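Local coordinates for protein ketosynthase (Streptomyces sp. MSC090213JE08, PDB 6KXD) that probably catalyses, together with a chain length factor, the condensation of acyl-ACP with malonyl-ACP that extends the chain in a type II polyketide synthase, at residues A[23-26]-A[27-31]; A[145-148]-A[149-152]; A[240-243]-A[244-247]; A[306-309]-A[310-314]; A[362-365]-A[366-369]. All coordinates share one frame; numbering follows the deposited sequence.

Contact 1. Residues A[23-26]-A[27-31]; sequences TGVE and EYTAG
Thr23 and Glu27 bridge the N-terminal end of helix 24-34, where strand 22-23 turns into the helix. The backbone N of Thr23 donates to Glu27 OE2 at 2.8 Å, reaching the oxygen from above the carboxylate plane. The chain of Glu27, bent at its second torsion, curls back alongside Thr23 to permit this. Thr23 O is linked to Glu27 N through one water. Gly24 has a positive phi (90°) that would press any CB against the carbonyl of Thr23; its own O receives Tyr28 N at 3.0 Å, in the carbonyl plane. The ring of Tyr28 leads away toward helix 341-355, where OH bonds to Leu344 O. Val25 O is gripped twice, by Thr29 N at 2.9 Å and by Thr29 OG1 at a short 2.5 Å, the two donors coming from opposite faces of its plane. Thr29 reaches it because OG1 is turned beside its own backbone N (chi1 -49°). A valine here would lose the hydroxyl, which would probably leave Val25 O held from one face of its plane instead of two. Glu26 O takes Ala30 N at 3.0 Å, while Ala30 CB rests 3.6 Å from that same oxygen.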
loop_
_atom_site.group_PDB
_atom_site.type_symbol
_atom_site.label_atom_id
_atom_site.label_comp_id
_atom_site.label_asym_id
_atom_site.label_seq_id
_atom_site.Cartn_x
_atom_site.Cartn_y
_atom_site.Cartn_z
ATOM N N THR A 23 2.767 -18.787 16.380
ATOM C CA THR A 23 3.872 -17.843 16.173
ATOM C C THR A 23 5.105 -18.659 15.797
ATOM O O THR A 23 5.477 -19.584 16.506
ATOM C CB THR A 23 4.081 -16.999 17.434
ATOM O OG1 THR A 23 2.953 -16.143 17.611
ATOM C CG2 THR A 23 5.344 -16.168 17.372
ATOM N N GLY A 24 5.701 -18.342 14.650
ATOM C CA GLY A 24 6.777 -19.093 14.063
ATOM C C GLY A 24 6.266 -20.163 13.125
ATOM O O GLY A 24 5.126 -20.579 13.248
ATOM N N VAL A 25 7.128 -20.564 12.188
ATOM C CA VAL A 25 6.810 -21.462 11.109
ATOM C C VAL A 25 6.317 -22.803 11.685
ATOM O O VAL A 25 5.406 -23.435 11.105
ATOM C CB VAL A 25 8.009 -21.632 10.147
ATOM C CG1 VAL A 25 9.203 -22.333 10.776
ATOM C CG2 VAL A 25 7.608 -22.356 8.877
ATOM N N GLU A 26 6.916 -23.247 12.806
ATOM C CA GLU A 26 6.554 -24.546 13.429
ATOM C C GLU A 26 5.138 -24.481 13.996
ATOM O O GLU A 26 4.302 -25.265 13.594
ATOM C CB GLU A 26 7.492 -24.941 14.567
ATOM C CG GLU A 26 8.568 -25.918 14.169
ATOM C CD GLU A 26 9.419 -26.289 15.371
ATOM O OE1 GLU A 26 8.906 -27.019 16.265
ATOM O OE2 GLU A 26 10.565 -25.795 15.443
ATOM N N GLU A 27 4.919 -23.553 14.932
ATOM C CA GLU A 27 3.620 -23.312 15.569
ATOM C C GLU A 27 2.537 -23.136 14.491
ATOM O O GLU A 27 1.398 -23.533 14.689
ATOM C CB GLU A 27 3.652 -22.057 16.428
ATOM C CG GLU A 27 3.805 -22.249 17.927
ATOM C CD GLU A 27 2.857 -21.363 18.735
ATOM O OE1 GLU A 27 1.890 -21.899 19.316
ATOM O OE2 GLU A 27 3.072 -20.132 18.784
ATOM N N TYR A 28 2.889 -22.509 13.359
ATOM C CA TYR A 28 1.886 -22.120 12.369
ATOM C C TYR A 28 1.553 -23.316 11.497
ATOM O O TYR A 28 0.394 -23.567 11.236
ATOM C CB TYR A 28 2.385 -20.960 11.504
ATOM C CG TYR A 28 1.373 -20.423 10.517
ATOM C CD1 TYR A 28 0.175 -19.903 10.955
ATOM C CD2 TYR A 28 1.657 -20.364 9.164
ATOM C CE1 TYR A 28 -0.756 -19.374 10.068
ATOM C CE2 TYR A 28 0.751 -19.828 8.260
ATOM C CZ TYR A 28 -0.468 -19.352 8.714
ATOM O OH TYR A 28 -1.356 -18.795 7.834
ATOM N N THR A 29 2.576 -24.066 11.074
ATOM C CA THR A 29 2.342 -25.295 10.378
ATOM C C THR A 29 1.469 -26.235 11.238
ATOM O O THR A 29 0.636 -26.972 10.685
ATOM C CB THR A 29 3.647 -25.994 10.010
ATOM O OG1 THR A 29 4.501 -25.033 9.382
ATOM C CG2 THR A 29 3.416 -27.174 9.099
ATOM N N ALA A 30 1.657 -26.201 12.564
ATOM C CA ALA A 30 0.896 -27.052 13.503
ATOM C C ALA A 30 -0.560 -26.599 13.475
ATOM O O ALA A 30 -1.451 -27.423 13.281
ATOM C CB ALA A 30 1.431 -26.973 14.920
ATOM N N GLY A 31 -0.767 -25.289 13.675
ATOM C CA GLY A 31 -2.098 -24.699 13.746
ATOM C C GLY A 31 -2.888 -25.016 12.495
ATOM O O GLY A 31 -4.060 -25.387 12.582
HETATM O O HOH W 1 6.851 -21.937 15.829
#

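Contact 2. Residues A[145-148]-A[149-152]; sequences AGRL and STVI
Gly146 O serves two amides of the helix start as helix 147-156 begins, Ser149 N at 3.2 Å from above the carbonyl plane and, weakly, Thr150 N at 3.4 Å, before Arg147 O takes a normal helical bond from Val151 N at 3.0 Å. The next carbonyl breaks the series: Leu148 O is buried with no polar partner in the model, the amide of Ile152 making a weak bond to Ser149 O instead. The nearest side-chain atoms of residues 149-152 are carbons, Val151 CG2 at 3.6 Å and Ile152 CD1 at 3.7 Å from Leu148 O. Among the side chains, Arg147 and Val151 cross at about a right angle, the aliphatic CG of Arg147 touching Val151 CG1 at 3.7 Å. With CG anti to the backbone N (chi1 175°), the arginine runs clear of the helix, bends at its third torsion and delivers its guanidinium to Asp74 O and, by a salt bridge, to Asp363 of the partner chain. Thr150 holds OG1 between its backbone N and carbonyl carbon (chi1 62°), only 3.4 Å from Arg147 CA, and this hydroxyl bonds to Asp363 O of the partner chain. Ser149 turns elsewhere, its OG bonding to Thr165 OG1 on strand 161-166. Leu148, Val151 and Ile152 pack on helix 77-93. One side of the helix start is thus set against strands 105-110 and 161-166 and helix 77-93 while Arg147 and Thr150 grip the other chain, which places it at the interface between this thiolase-fold ketosynthase and its partner chain.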
loop_
_atom_site.group_PDB
_atom_site.type_symbol
_atom_site.label_atom_id
_atom_site.label_comp_id
_atom_site.label_asym_id
_atom_site.label_seq_id
_atom_site.Cartn_x
_atom_site.Cartn_y
_atom_site.Cartn_z
ATOM N N ALA A 145 1.040 4.415 7.677
ATOM C CA ALA A 145 1.208 3.060 7.268
ATOM C C ALA A 145 2.616 2.791 6.709
ATOM O O ALA A 145 3.074 1.670 6.788
ATOM C CB ALA A 145 0.149 2.716 6.228
ATOM N N GLY A 146 3.276 3.819 6.188
ATOM C CA GLY A 146 4.591 3.698 5.585
ATOM C C GLY A 146 5.569 3.145 6.586
ATOM O O GLY A 146 6.515 2.445 6.256
ATOM N N ARG A 147 5.299 3.477 7.843
ATOM C CA ARG A 147 6.181 3.059 8.908
ATOM C C ARG A 147 6.283 1.527 9.051
ATOM O O ARG A 147 7.312 1.031 9.470
ATOM C CB ARG A 147 5.763 3.825 10.166
ATOM C CG ARG A 147 6.532 3.392 11.398
ATOM C CD ARG A 147 6.097 4.207 12.606
ATOM N NE ARG A 147 6.575 5.554 12.443
ATOM C CZ ARG A 147 7.469 6.148 13.195
ATOM N NH1 ARG A 147 7.917 5.563 14.291
ATOM N NH2 ARG A 147 7.846 7.368 12.864
ATOM N N LEU A 148 5.244 0.750 8.694
ATOM C CA LEU A 148 5.275 -0.657 8.837
ATOM C C LEU A 148 6.438 -1.280 8.081
ATOM O O LEU A 148 6.943 -2.319 8.501
ATOM C CB LEU A 148 3.989 -1.279 8.301
ATOM C CG LEU A 148 2.701 -0.848 8.995
ATOM C CD1 LEU A 148 1.528 -1.621 8.414
ATOM C CD2 LEU A 148 2.794 -1.063 10.491
ATOM N N SER A 149 6.815 -0.673 6.946
ATOM C CA SER A 149 7.891 -1.154 6.119
ATOM C C SER A 149 9.228 -0.653 6.616
ATOM O O SER A 149 10.156 -1.432 6.695
ATOM C CB SER A 149 7.636 -0.759 4.649
ATOM O OG SER A 149 6.759 -1.722 4.120
ATOM N N THR A 150 9.286 0.628 6.939
ATOM C CA THR A 150 10.546 1.278 7.310
ATOM C C THR A 150 11.071 0.727 8.646
ATOM O O THR A 150 12.285 0.590 8.814
ATOM C CB THR A 150 10.443 2.803 7.370
ATOM O OG1 THR A 150 9.499 3.240 8.355
ATOM C CG2 THR A 150 10.144 3.383 6.001
ATOM N N VAL A 151 10.188 0.379 9.593
ATOM C CA VAL A 151 10.704 -0.120 10.886
ATOM C C VAL A 151 11.419 -1.459 10.719
ATOM O O VAL A 151 12.266 -1.762 11.543
ATOM C CB VAL A 151 9.637 -0.250 11.980
ATOM C CG1 VAL A 151 9.198 1.098 12.485
ATOM C CG2 VAL A 151 8.481 -1.117 11.507
ATOM N N ILE A 152 10.991 -2.297 9.769
ATOM C CA ILE A 152 11.659 -3.530 9.490
ATOM C C ILE A 152 13.091 -3.212 9.073
ATOM O O ILE A 152 14.011 -3.904 9.511
ATOM C CB ILE A 152 10.972 -4.360 8.416
ATOM C CG1 ILE A 152 9.609 -4.836 8.926
ATOM C CG2 ILE A 152 11.884 -5.491 7.973
ATOM C CD1 ILE A 152 8.747 -5.441 7.898
#

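Contact 3. Residues A[240-243]-A[244-247]; sequences LESL and ESAL
The carboxylate of Glu241, the flat group of this contact, meets Ser245 at its rim: Ser245 OG donates to the anti lone pair of OE2 at 3.1 Å. Off one face lies the backbone N of Ala246, 3.8 Å from OE2, too far to bond. Salt bridges from OE1 to Arg249 and from OE2 to Arg103 further fix the group's rotation. An alanine in place of Glu241 would probably leave Arg103 and Arg249 without this shared counter-charge and the hydroxyl of Ser245 free to turn. Beside it, Ser242 is the N-cap of helix 243-247. Its OG, placed between the backbone N and carbonyl carbon (chi1 69°), accepts from Ser245 N at 3.0 Å, and the same hydroxyl bonds to Asp190. Ser242 O meanwhile takes Ala246 N at 3.0 Å. On the outer side Leu243 and Leu247 lean together at an oblique angle, CD1 of Leu243 against CG of Leu247 at 3.6 Å, and both also touch Tyr407. The backbones of the same two residues are joined as well, Leu247 N to Leu243 O at 2.9 Å in a nearly straight bond (173°). Together these features define a serine-capped strand-to-helix turn, joining the end of strand 234-242 to helix 243-247.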
loop_
_atom_site.group_PDB
_atom_site.type_symbol
_atom_site.label_atom_id
_atom_site.label_comp_id
_atom_site.label_asym_id
_atom_site.label_seq_id
_atom_site.Cartn_x
_atom_site.Cartn_y
_atom_site.Cartn_z
ATOM N N LEU A 240 11.715 -13.628 -0.092
ATOM C CA LEU A 240 11.834 -13.957 -1.467
ATOM C C LEU A 240 13.281 -13.701 -1.878
ATOM O O LEU A 240 13.859 -12.695 -1.467
ATOM C CB LEU A 240 10.929 -13.081 -2.337
ATOM C CG LEU A 240 9.467 -13.502 -2.424
ATOM C CD1 LEU A 240 8.777 -13.321 -1.090
ATOM C CD2 LEU A 240 8.764 -12.697 -3.507
ATOM N N GLU A 241 13.806 -14.561 -2.740
ATOM C CA GLU A 241 15.197 -14.477 -3.179
ATOM C C GLU A 241 15.312 -14.993 -4.596
ATOM O O GLU A 241 14.573 -15.896 -4.970
ATOM C CB GLU A 241 16.089 -15.356 -2.306
ATOM C CG GLU A 241 16.572 -14.688 -1.044
ATOM C CD GLU A 241 17.629 -15.505 -0.303
ATOM O OE1 GLU A 241 17.260 -16.163 0.696
ATOM O OE2 GLU A 241 18.816 -15.475 -0.725
ATOM N N SER A 242 16.221 -14.408 -5.380
ATOM C CA SER A 242 16.477 -14.973 -6.705
ATOM C C SER A 242 16.941 -16.413 -6.487
ATOM O O SER A 242 17.603 -16.683 -5.492
ATOM C CB SER A 242 17.487 -14.187 -7.481
ATOM O OG SER A 242 18.770 -14.323 -6.904
ATOM N N LEU A 243 16.524 -17.333 -7.362
ATOM C CA LEU A 243 17.054 -18.708 -7.273
ATOM C C LEU A 243 18.591 -18.677 -7.202
ATOM O O LEU A 243 19.177 -19.366 -6.390
ATOM C CB LEU A 243 16.577 -19.535 -8.466
ATOM C CG LEU A 243 17.093 -20.978 -8.478
ATOM C CD1 LEU A 243 16.672 -21.697 -7.203
ATOM C CD2 LEU A 243 16.597 -21.727 -9.709
ATOM N N GLU A 244 19.221 -17.872 -8.066
ATOM C CA GLU A 244 20.671 -17.717 -8.105
ATOM C C GLU A 244 21.220 -17.477 -6.701
ATOM O O GLU A 244 22.168 -18.115 -6.287
ATOM C CB GLU A 244 21.084 -16.485 -8.905
ATOM C CG GLU A 244 21.224 -16.692 -10.393
ATOM C CD GLU A 244 21.401 -15.365 -11.113
ATOM O OE1 GLU A 244 22.567 -14.994 -11.388
ATOM O OE2 GLU A 244 20.372 -14.682 -11.359
ATOM N N SER A 245 20.639 -16.485 -6.017
ATOM C CA SER A 245 21.109 -16.005 -4.727
ATOM C C SER A 245 20.858 -17.038 -3.620
ATOM O O SER A 245 21.610 -17.146 -2.682
ATOM C CB SER A 245 20.429 -14.705 -4.380
ATOM O OG SER A 245 20.626 -14.416 -3.007
ATOM N N ALA A 246 19.729 -17.738 -3.700
ATOM C CA ALA A 246 19.381 -18.783 -2.742
ATOM C C ALA A 246 20.356 -19.968 -2.884
ATOM O O ALA A 246 20.997 -20.368 -1.901
ATOM C CB ALA A 246 17.956 -19.211 -2.979
ATOM N N LEU A 247 20.477 -20.502 -4.111
ATOM C CA LEU A 247 21.335 -21.664 -4.394
ATOM C C LEU A 247 22.760 -21.359 -3.930
ATOM O O LEU A 247 23.342 -22.150 -3.192
ATOM C CB LEU A 247 21.309 -21.991 -5.891
ATOM C CG LEU A 247 20.016 -22.622 -6.406
ATOM C CD1 LEU A 247 20.138 -23.017 -7.874
ATOM C CD2 LEU A 247 19.611 -23.810 -5.545
#

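Contact 4. Residues A[306-309]-A[310-314]; sequences KAND and KTESA
Asn308 and Glu312 meet one helical turn apart: ND2 of Asn308 donates to Glu312 OE2 at 3.2 Å, on the anti side of that oxygen and somewhat out of the carboxylate plane. Amide and carboxylate planes stand 68° apart. CG of Asn308 is anti to its own N (chi1 172°), which turns the amide toward Glu312, and the same ND2 also donates to Asp309 OD1 at 2.8 Å, close to the amide plane. Two acceptors therefore fix the amide's rotation. The backbones of the same pair are joined too, Asn308 O receiving Glu312 N at 2.8 Å. A second double grip lies on another side of the helix, where Ala307 O takes Thr311 N at 3.0 Å and Thr311 OG1 at 2.9 Å, the hydroxyl from above the carbonyl plane. Further out, backbone amides position the carboxylates: Glu312 is held by Gly302 N and His301 N, Asp309 by Gly304 N and Phe222 N. Residues 301-305 spell the HGTGT signature of ketosynthases, so both acids tie the helix to that loop. Helix 306-320 itself forms the crossover between parallel strands 297-299 and 326-328; Asn391 of strand 387-394 also bonds Glu312, and Thr311 packs on helix 274-288.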
loop_
_atom_site.group_PDB
_atom_site.type_symbol
_atom_site.label_atom_id
_atom_site.label_comp_id
_atom_site.label_asym_id
_atom_site.label_seq_id
_atom_site.Cartn_x
_atom_site.Cartn_y
_atom_site.Cartn_z
ATOM N N LYS A 306 -21.742 -13.949 3.127
ATOM C CA LYS A 306 -22.677 -14.374 2.066
ATOM C C LYS A 306 -22.084 -14.032 0.695
ATOM O O LYS A 306 -21.785 -14.942 -0.093
ATOM C CB LYS A 306 -24.050 -13.721 2.262
ATOM C CG LYS A 306 -24.818 -14.148 3.508
ATOM C CD LYS A 306 -25.648 -15.421 3.326
ATOM C CE LYS A 306 -26.193 -15.964 4.634
ATOM N NZ LYS A 306 -25.834 -17.393 4.830
ATOM N N ALA A 307 -21.895 -12.728 0.424
ATOM C CA ALA A 307 -21.475 -12.241 -0.900
ATOM C C ALA A 307 -20.140 -12.866 -1.312
ATOM O O ALA A 307 -20.033 -13.413 -2.425
ATOM C CB ALA A 307 -21.408 -10.726 -0.922
ATOM N N ASN A 308 -19.127 -12.829 -0.428
ATOM C CA ASN A 308 -17.809 -13.127 -0.886
ATOM C C ASN A 308 -17.777 -14.551 -1.418
ATOM O O ASN A 308 -17.253 -14.795 -2.487
ATOM C CB ASN A 308 -16.680 -13.042 0.146
ATOM C CG ASN A 308 -15.387 -13.569 -0.447
ATOM O OD1 ASN A 308 -14.798 -12.913 -1.311
ATOM N ND2 ASN A 308 -14.975 -14.780 -0.080
ATOM N N ASP A 309 -18.305 -15.491 -0.619
ATOM C CA ASP A 309 -18.029 -16.881 -0.835
ATOM C C ASP A 309 -18.772 -17.304 -2.114
ATOM O O ASP A 309 -18.220 -18.014 -2.929
ATOM C CB ASP A 309 -18.311 -17.683 0.450
ATOM C CG ASP A 309 -17.426 -17.340 1.652
ATOM O OD1 ASP A 309 -16.434 -16.602 1.498
ATOM O OD2 ASP A 309 -17.721 -17.823 2.744
ATOM N N LYS A 310 -19.973 -16.779 -2.340
ATOM C CA LYS A 310 -20.733 -17.205 -3.533
ATOM C C LYS A 310 -20.080 -16.586 -4.774
ATOM O O LYS A 310 -19.867 -17.257 -5.785
ATOM C CB LYS A 310 -22.232 -16.933 -3.399
ATOM C CG LYS A 310 -22.648 -15.485 -3.211
ATOM C CD LYS A 310 -24.110 -15.194 -3.560
ATOM C CE LYS A 310 -24.357 -13.713 -3.800
ATOM N NZ LYS A 310 -25.793 -13.360 -3.693
ATOM N N THR A 311 -19.620 -15.337 -4.658
ATOM C CA THR A 311 -18.909 -14.689 -5.815
ATOM C C THR A 311 -17.571 -15.370 -6.130
ATOM O O THR A 311 -17.199 -15.671 -7.277
ATOM C CB THR A 311 -18.739 -13.194 -5.547
ATOM O OG1 THR A 311 -20.020 -12.695 -5.220
ATOM C CG2 THR A 311 -18.194 -12.461 -6.747
ATOM N N GLU A 312 -16.762 -15.599 -5.099
ATOM C CA GLU A 312 -15.489 -16.169 -5.339
ATOM C C GLU A 312 -15.605 -17.586 -5.937
ATOM O O GLU A 312 -14.866 -17.971 -6.807
ATOM C CB GLU A 312 -14.731 -16.222 -4.030
ATOM C CG GLU A 312 -13.338 -16.672 -4.263
ATOM C CD GLU A 312 -12.406 -16.586 -3.074
ATOM O OE1 GLU A 312 -11.199 -16.708 -3.314
ATOM O OE2 GLU A 312 -12.890 -16.416 -1.943
ATOM N N SER A 313 -16.552 -18.368 -5.408
ATOM C CA SER A 313 -16.824 -19.679 -5.917
ATOM C C SER A 313 -17.166 -19.599 -7.416
ATOM O O SER A 313 -16.665 -20.366 -8.209
ATOM C CB SER A 313 -17.961 -20.303 -5.150
ATOM O OG SER A 313 -18.227 -21.560 -5.699
ATOM N N ALA A 314 -18.047 -18.660 -7.747
ATOM C CA ALA A 314 -18.505 -18.485 -9.117
ATOM C C ALA A 314 -17.303 -18.177 -10.013
ATOM O O ALA A 314 -17.237 -18.648 -11.118
ATOM C CB ALA A 314 -19.550 -17.399 -9.184
#

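Contact 5. Residues A[362-365]-A[366-369]; sequences INHR and ETDP
His364 carries its ring anti to the backbone N (chi1 -160°), and Thr367 turns OG1 beside its own N (chi1 -56°); the two torsions bring the ring and the hydroxyl together across three residues. NE2 of His364 and OG1 of Thr367 are 2.5 Å apart, a short hydrogen bond that is almost straight (174°), and either atom could be the donor. The threonine comes to the ring at its edge: CB lies in the ring plane, 3.5 Å from NE2, and OG1 is near that plane. The side chains approach obliquely, and Thr367 CA lies 3.6 Å from His364 CE1. Over one face of the imidazole stands the backbone N of Glu366, so the intervening chain arches past the ring that spans it. That arch is fixed from outside: Asp223 OD2 accepts both Arg365 N and Glu366 N, and His364 O takes the side-chain amide of Asn378. Packing of the imidazole against Val375 and Pro377 supplies its apolar surroundings. Arg365 and Glu366, by contrast, are exposed at the crest of the bend. Beyond it Asp368 forms a salt bridge with Arg226. Neither helix nor strand occurs here; what holds the chain is a side-chain hydrogen bond between His364 and Thr367 across an irregular bend in the long loop between strands 357-358 and 381-382, laid against the segment 218-226 of this ketosynthase fold.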
loop_
_atom_site.group_PDB
_atom_site.type_symbol
_atom_site.label_atom_id
_atom_site.label_comp_id
_atom_site.label_asym_id
_atom_site.label_seq_id
_atom_site.Cartn_x
_atom_site.Cartn_y
_atom_site.Cartn_z
ATOM N N ILE A 362 -12.557 -25.042 8.354
ATOM C CA ILE A 362 -13.100 -25.523 9.609
ATOM C C ILE A 362 -14.467 -24.867 9.845
ATOM O O ILE A 362 -14.930 -24.088 9.031
ATOM C CB ILE A 362 -12.103 -25.276 10.762
ATOM C CG1 ILE A 362 -12.055 -23.810 11.224
ATOM C CG2 ILE A 362 -10.744 -25.802 10.366
ATOM C CD1 ILE A 362 -11.329 -23.582 12.556
ATOM N N ASN A 363 -15.121 -25.255 10.945
ATOM C CA ASN A 363 -16.479 -24.858 11.285
ATOM C C ASN A 363 -17.438 -25.165 10.117
ATOM O O ASN A 363 -18.444 -24.473 9.935
ATOM C CB ASN A 363 -16.551 -23.382 11.697
ATOM C CG ASN A 363 -15.473 -22.971 12.679
ATOM O OD1 ASN A 363 -15.171 -23.718 13.599
ATOM N ND2 ASN A 363 -14.880 -21.798 12.486
ATOM N N HIS A 364 -17.122 -26.186 9.319
ATOM C CA HIS A 364 -17.902 -26.517 8.138
ATOM C C HIS A 364 -18.963 -27.569 8.483
ATOM O O HIS A 364 -18.615 -28.750 8.739
ATOM C CB HIS A 364 -17.016 -27.004 6.994
ATOM C CG HIS A 364 -17.688 -26.886 5.659
ATOM N ND1 HIS A 364 -17.997 -25.655 5.107
ATOM C CD2 HIS A 364 -18.125 -27.813 4.775
ATOM C CE1 HIS A 364 -18.574 -25.838 3.937
ATOM N NE2 HIS A 364 -18.654 -27.144 3.702
ATOM N N ARG A 365 -20.224 -27.124 8.482
ATOM C CA ARG A 365 -21.401 -28.002 8.704
ATOM C C ARG A 365 -21.880 -28.551 7.359
ATOM O O ARG A 365 -21.960 -29.738 7.182
ATOM C CB ARG A 365 -22.526 -27.242 9.401
ATOM C CG ARG A 365 -22.264 -27.003 10.877
ATOM C CD ARG A 365 -22.494 -25.565 11.273
ATOM N NE ARG A 365 -23.815 -25.232 11.796
ATOM C CZ ARG A 365 -24.430 -24.073 11.580
ATOM N NH1 ARG A 365 -24.238 -23.414 10.447
ATOM N NH2 ARG A 365 -25.201 -23.555 12.520
ATOM N N GLU A 366 -22.125 -27.654 6.403
ATOM C CA GLU A 366 -22.775 -27.999 5.155
ATOM C C GLU A 366 -22.375 -27.001 4.062
ATOM O O GLU A 366 -22.573 -25.806 4.247
ATOM C CB GLU A 366 -24.276 -27.923 5.412
ATOM C CG GLU A 366 -25.112 -28.321 4.217
ATOM C CD GLU A 366 -26.599 -28.048 4.395
ATOM O OE1 GLU A 366 -27.013 -27.506 5.461
ATOM O OE2 GLU A 366 -27.339 -28.365 3.460
ATOM N N THR A 367 -21.866 -27.504 2.934
ATOM C CA THR A 367 -21.398 -26.685 1.835
ATOM C C THR A 367 -22.618 -25.971 1.247
ATOM O O THR A 367 -23.681 -26.574 1.051
ATOM C CB THR A 367 -20.590 -27.519 0.829
ATOM O OG1 THR A 367 -19.513 -28.151 1.523
ATOM C CG2 THR A 367 -19.983 -26.702 -0.291
ATOM N N ASP A 368 -22.508 -24.654 1.064
ATOM C CA ASP A 368 -23.528 -23.915 0.337
ATOM C C ASP A 368 -23.690 -24.608 -1.012
ATOM O O ASP A 368 -22.693 -24.919 -1.691
ATOM C CB ASP A 368 -23.144 -22.432 0.227
ATOM C CG ASP A 368 -24.235 -21.532 -0.335
ATOM O OD1 ASP A 368 -24.913 -21.946 -1.325
ATOM O OD2 ASP A 368 -24.421 -20.438 0.234
ATOM N N PRO A 369 -24.940 -24.938 -1.450
ATOM C CA PRO A 369 -25.133 -25.600 -2.746
ATOM C C PRO A 369 -24.652 -24.722 -3.924
ATOM O O PRO A 369 -24.261 -25.241 -4.970
ATOM C CB PRO A 369 -26.644 -25.901 -2.808
ATOM C CG PRO A 369 -27.294 -25.008 -1.758
ATOM C CD PRO A 369 -26.206 -24.656 -0.753
#

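In the fold
From the N terminus the five contacts follow in series, each closing one local turn; none nests in or crosses another. Contact 1 starts the helix after strand 22-23, and contact 2 starts helix 147-156 at the dimer interface, their centres about 24 Å apart. Contact 3 ends strand 234-242, which pairs with strand 10-19 in the mixed sheet. Contact 4 then opens the crossover helix 306-320, and contact 5 bends the loop after strand 357-358. These last two are neighbours, about 6 Å apart at their nearest atoms, and both engage Phe222 and Arg226. Contacts 2 and 5 lie on opposite sides of the chain's centre.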